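Local coordinates for protein S-adenosylmethionine:2-demethylmenaquinone methyltransferase (Geobacillus kaustophilus, PDB 2PCN) that belongs to the aldolase/RraA family of mixed alpha/beta proteins and assembles from three chains, at residues V128-G132 with G133-E137; T52-P55 with G56-L59. All blocks are in the same frame, centred on the assembly; numbering follows the deposited sequence.

Contact 1 of 2, residues V128-G132 with G133-E137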
loop_
_atom_site.group_PDB
_atom_site.type_symbol
_atom_site.label_atom_id
_atom_site.label_comp_id
_atom_site.label_asym_id
_atom_site.label_seq_id
_atom_site.Cartn_x
_atom_site.Cartn_y
_atom_site.Cartn_z
ATOM N N VAL A 128 -22.710 -10.523 16.794
ATOM C CA VAL A 128 -22.030 -11.196 15.697
ATOM C C VAL A 128 -21.806 -10.181 14.583
ATOM O O VAL A 128 -22.734 -9.487 14.170
ATOM C CB VAL A 128 -22.869 -12.371 15.156
ATOM C CG1 VAL A 128 -22.169 -13.004 13.965
ATOM C CG2 VAL A 128 -23.080 -13.405 16.256
ATOM N N LEU A 129 -20.568 -10.085 14.111
ATOM C CA LEU A 129 -20.240 -9.146 13.049
ATOM C C LEU A 129 -20.176 -9.890 11.726
ATOM O O LEU A 129 -19.900 -11.092 11.692
ATOM C CB LEU A 129 -18.890 -8.477 13.325
ATOM C CG LEU A 129 -18.692 -7.847 14.705
ATOM C CD1 LEU A 129 -17.263 -7.344 14.819
ATOM C CD2 LEU A 129 -19.685 -6.711 14.916
ATOM N N GLU A 130 -20.433 -9.173 10.640
ATOM C CA GLU A 130 -20.395 -9.765 9.314
ATOM C C GLU A 130 -19.761 -8.837 8.286
ATOM O O GLU A 130 -20.394 -7.898 7.810
ATOM C CB GLU A 130 -21.809 -10.138 8.860
ATOM C CG GLU A 130 -22.413 -11.308 9.611
ATOM C CD GLU A 130 -23.849 -11.581 9.207
ATOM O OE1 GLU A 130 -24.108 -11.721 7.993
ATOM O OE2 GLU A 130 -24.715 -11.659 10.104
ATOM N N PHE A 131 -18.501 -9.102 7.956
ATOM C CA PHE A 131 -17.787 -8.315 6.955
ATOM C C PHE A 131 -16.571 -9.087 6.461
ATOM O O PHE A 131 -16.101 -10.013 7.126
ATOM C CB PHE A 131 -17.349 -6.954 7.517
ATOM C CG PHE A 131 -16.303 -7.041 8.594
ATOM C CD1 PHE A 131 -16.668 -7.093 9.936
ATOM C CD2 PHE A 131 -14.949 -7.054 8.264
ATOM C CE1 PHE A 131 -15.698 -7.153 10.940
ATOM C CE2 PHE A 131 -13.970 -7.116 9.260
ATOM C CZ PHE A 131 -14.348 -7.164 10.602
ATOM N N GLY A 132 -16.072 -8.706 5.290
ATOM C CA GLY A 132 -14.912 -9.370 4.723
ATOM C C GLY A 132 -15.177 -10.830 4.418
ATOM O O GLY A 132 -14.248 -11.633 4.339
ATOM N N GLY A 133 -16.452 -11.168 4.245
ATOM C CA GLY A 133 -16.830 -12.538 3.949
ATOM C C GLY A 133 -16.663 -13.454 5.145
ATOM O O GLY A 133 -16.616 -14.676 4.998
ATOM N N VAL A 134 -16.587 -12.867 6.335
ATOM C CA VAL A 134 -16.403 -13.644 7.556
ATOM C C VAL A 134 -17.442 -13.314 8.625
ATOM O O VAL A 134 -17.897 -12.176 8.737
ATOM C CB VAL A 134 -14.982 -13.405 8.152
ATOM C CG1 VAL A 134 -14.866 -14.019 9.549
ATOM C CG2 VAL A 134 -13.934 -14.006 7.233
ATOM N N ARG A 135 -17.818 -14.325 9.401
ATOM C CA ARG A 135 -18.768 -14.151 10.494
ATOM C C ARG A 135 -17.899 -14.137 11.747
ATOM O O ARG A 135 -17.292 -15.150 12.097
ATOM C CB ARG A 135 -19.747 -15.330 10.540
ATOM C CG ARG A 135 -20.823 -15.235 11.612
ATOM C CD ARG A 135 -21.529 -16.581 11.774
ATOM N NE ARG A 135 -22.625 -16.539 12.739
ATOM C CZ ARG A 135 -23.777 -15.908 12.534
ATOM N NH1 ARG A 135 -23.987 -15.263 11.395
ATOM N NH2 ARG A 135 -24.721 -15.925 13.466
ATOM N N TRP A 136 -17.827 -12.983 12.405
ATOM C CA TRP A 136 -17.011 -12.818 13.605
ATOM C C TRP A 136 -17.859 -12.962 14.868
ATOM O O TRP A 136 -18.652 -12.080 15.191
ATOM C CB TRP A 136 -16.344 -11.437 13.594
ATOM C CG TRP A 136 -15.715 -11.075 12.276
ATOM C CD1 TRP A 136 -16.364 -10.719 11.129
ATOM C CD2 TRP A 136 -14.315 -11.038 11.973
ATOM N NE1 TRP A 136 -15.456 -10.460 10.129
ATOM C CE2 TRP A 136 -14.190 -10.648 10.621
ATOM C CE3 TRP A 136 -13.154 -11.294 12.713
ATOM C CZ2 TRP A 136 -12.946 -10.507 9.991
ATOM C CZ3 TRP A 136 -11.916 -11.155 12.088
ATOM C CH2 TRP A 136 -11.824 -10.764 10.740
ATOM N N GLU A 137 -17.670 -14.066 15.586
ATOM C CA GLU A 137 -18.431 -14.341 16.801
ATOM C C GLU A 137 -17.644 -14.146 18.090
ATOM O O GLU A 137 -16.463 -14.470 18.164
ATOM C CB GLU A 137 -18.958 -15.781 16.769
ATOM C CG GLU A 137 -19.989 -16.062 15.691
ATOM C CD GLU A 137 -20.446 -17.511 15.698
ATOM O OE1 GLU A 137 -20.741 -18.035 16.793
ATOM O OE2 GLU A 137 -20.517 -18.122 14.610
#
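The indole of Trp136 is sandwiched within its own hairpin: the Phe131 ring covers one face, with Phe131 CZ 3.5 Å from Trp136 CE2, and Val134 CG1 covers the opposite face toward the rim. Leu129 O and Phe131 N lie at the indole edge, in its plane. The two aromatics form an offset stack, the Phe131 and five-membered-ring centroids 4.0 Å apart and the planes at 14°, which sets Trp136 NE1 over the centre of the phenyl ring. This is a two-residue beta hairpin, in which a type I' turn through Gly132 and Gly133, both at positive phi, joins strands 129-131 and 134-136. Leu129, Phe131, Val134 and Trp136 share the inner face; Val60 and Val151 pack against it, and Phe131 also stacks with His91.

Glu130 and Arg135, a non-hydrogen-bonded pair, occupy the other face. With CG anti to the backbone N (chi1 -178°) and the chain extended, Arg135 lays its guanidinium over Val128 CG1, 3.6 Å from Arg135 CZ. Glu137 OE2 meets that group at its edge in a salt bridge that includes a weak hydrogen bond from Arg135 NE (3.2 Å); the three-residue network's second salt bridge, Arg135 NH1 to Glu130 OE2, is long, at 3.9 Å. Phe131 O is gripped twice, by Val134 N (3.0 Å) and, from the opposite face of the carbonyl plane, by Trp136 NE1 in a nearly straight bond (3.1 Å, 168°).

Contact 2 of 2, residues T52-P55 with G56-L59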
loop_
_atom_site.group_PDB
_atom_site.type_symbol
_atom_site.label_atom_id
_atom_site.label_comp_id
_atom_site.label_asym_id
_atom_site.label_seq_id
_atom_site.Cartn_x
_atom_site.Cartn_y
_atom_site.Cartn_z
ATOM N N THR A 52 -12.392 -2.609 29.134
ATOM C CA THR A 52 -12.965 -3.718 29.892
ATOM C C THR A 52 -12.674 -5.157 29.465
ATOM O O THR A 52 -12.768 -6.060 30.293
ATOM C CB THR A 52 -14.492 -3.563 29.980
ATOM O OG1 THR A 52 -15.044 -3.567 28.657
ATOM C CG2 THR A 52 -14.850 -2.250 30.672
ATOM N N VAL A 53 -12.328 -5.397 28.200
ATOM C CA VAL A 53 -12.067 -6.774 27.773
ATOM C C VAL A 53 -10.845 -7.398 28.462
ATOM O O VAL A 53 -9.927 -6.696 28.883
ATOM C CB VAL A 53 -11.897 -6.879 26.236
ATOM C CG1 VAL A 53 -13.170 -6.424 25.545
ATOM C CG2 VAL A 53 -10.702 -6.048 25.773
ATOM N N PRO A 54 -10.830 -8.736 28.592
ATOM C CA PRO A 54 -9.726 -9.459 29.234
ATOM C C PRO A 54 -8.395 -9.308 28.504
ATOM O O PRO A 54 -8.364 -9.063 27.300
ATOM C CB PRO A 54 -10.204 -10.912 29.217
ATOM C CG PRO A 54 -11.689 -10.793 29.208
ATOM C CD PRO A 54 -11.915 -9.665 28.234
ATOM N N PRO A 55 -7.277 -9.452 29.232
ATOM C CA PRO A 55 -5.952 -9.335 28.617
ATOM C C PRO A 55 -5.808 -10.416 27.545
ATOM O O PRO A 55 -6.343 -11.517 27.693
ATOM C CB PRO A 55 -5.002 -9.570 29.795
ATOM C CG PRO A 55 -5.792 -9.075 30.973
ATOM C CD PRO A 55 -7.164 -9.638 30.689
ATOM N N GLY A 56 -5.093 -10.103 26.468
ATOM C CA GLY A 56 -4.899 -11.074 25.402
ATOM C C GLY A 56 -5.974 -11.037 24.331
ATOM O O GLY A 56 -5.850 -11.682 23.287
ATOM N N THR A 57 -7.033 -10.276 24.585
ATOM C CA THR A 57 -8.144 -10.155 23.645
ATOM C C THR A 57 -7.772 -9.401 22.373
ATOM O O THR A 57 -6.909 -8.523 22.383
ATOM C CB THR A 57 -9.335 -9.384 24.278
ATOM O OG1 THR A 57 -9.861 -10.125 25.383
ATOM C CG2 THR A 57 -10.442 -9.160 23.248
ATOM N N VAL A 58 -8.431 -9.762 21.279
ATOM C CA VAL A 58 -8.258 -9.079 20.008
ATOM C C VAL A 58 -9.630 -8.461 19.764
ATOM O O VAL A 58 -10.611 -9.180 19.574
ATOM C CB VAL A 58 -7.938 -10.042 18.845
ATOM C CG1 VAL A 58 -8.049 -9.296 17.519
ATOM C CG2 VAL A 58 -6.526 -10.599 18.998
ATOM N N LEU A 59 -9.707 -7.137 19.802
ATOM C CA LEU A 59 -10.978 -6.461 19.580
ATOM C C LEU A 59 -11.223 -6.318 18.086
ATOM O O LEU A 59 -10.383 -5.784 17.363
ATOM C CB LEU A 59 -10.970 -5.073 20.227
ATOM C CG LEU A 59 -12.314 -4.338 20.149
ATOM C CD1 LEU A 59 -13.311 -5.010 21.079
ATOM C CD2 LEU A 59 -12.141 -2.885 20.537
#
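Thr57 closes onto Pro54 through a single oxygen: the hydroxyl OG1 of Thr57 donates to Pro54 O at 2.7 Å, and Thr57 N reaches the same Pro54 O at 3.3 Å. Both donors approach from one face of the carbonyl plane, each tilted some way out of it. Their proximity follows from the first torsion of Thr57, which keeps OG1 beside its own backbone N (chi1 -64°), so that hydroxyl and amide work as a short-armed clamp on one acceptor. The hydroxyl bond is the shorter of the two, and OG1 also rests against the Pro54 ring, 3.5 Å from Pro54 CD.

The bond from Thr57 N to Pro54 O closes a type II beta turn from Pro54 to Thr57, which ends the link between helix 44-52 and strand 58-62. That link belongs to a beta-alpha-beta crossover, since strands 30-38 and 58-62 are parallel neighbours in the sheet. Pro55 and Gly56 fill the two corner positions. The pyrrolidine ring of Pro55, which is exposed, restricts phi to the value the first corner needs. Gly56 takes the positive phi of the second (89°), where a CB would run into Pro55 O; this explains a glycine here.

The methyl branch of Thr57 is turned the other way, anti to the backbone N, and meets Val53. Thr57 CG2 lies 4.0 Å from Val53 CG2, the two side chains crossing at about a right angle, and Val53 CG2 also touches Thr57 CB at 3.9 Å. This apolar patch is buried, with Ala35 of strand 30-38 against both residues. Beyond the turn, backbone hydrogen bonds tie Gly56 to Gly84 and Thr57 to Ala86, and Val53 O accepts from Arg83 NH1.

In the fold
Contact 2 comes first along the chain and contact 1 well after it; their centres are 18 Å apart and their nearest atoms about 7 Å, without touching. They are related through the mixed sheet. The turn of contact 2 delivers the chain into strand 58-62, and the hairpin of contact 1 packs farther along that strand, on Val60 and Asp62. Strand 30-38 is also shared: side chains of contact 2 meet it at Ala35 and Val37, whereas those of contact 1 meet it at Ile34, Thr36 and Asp38. This alternation is consistent with the two lying on opposite sides of the sheet, the helix 44-52 connection on one and the hairpin on the other.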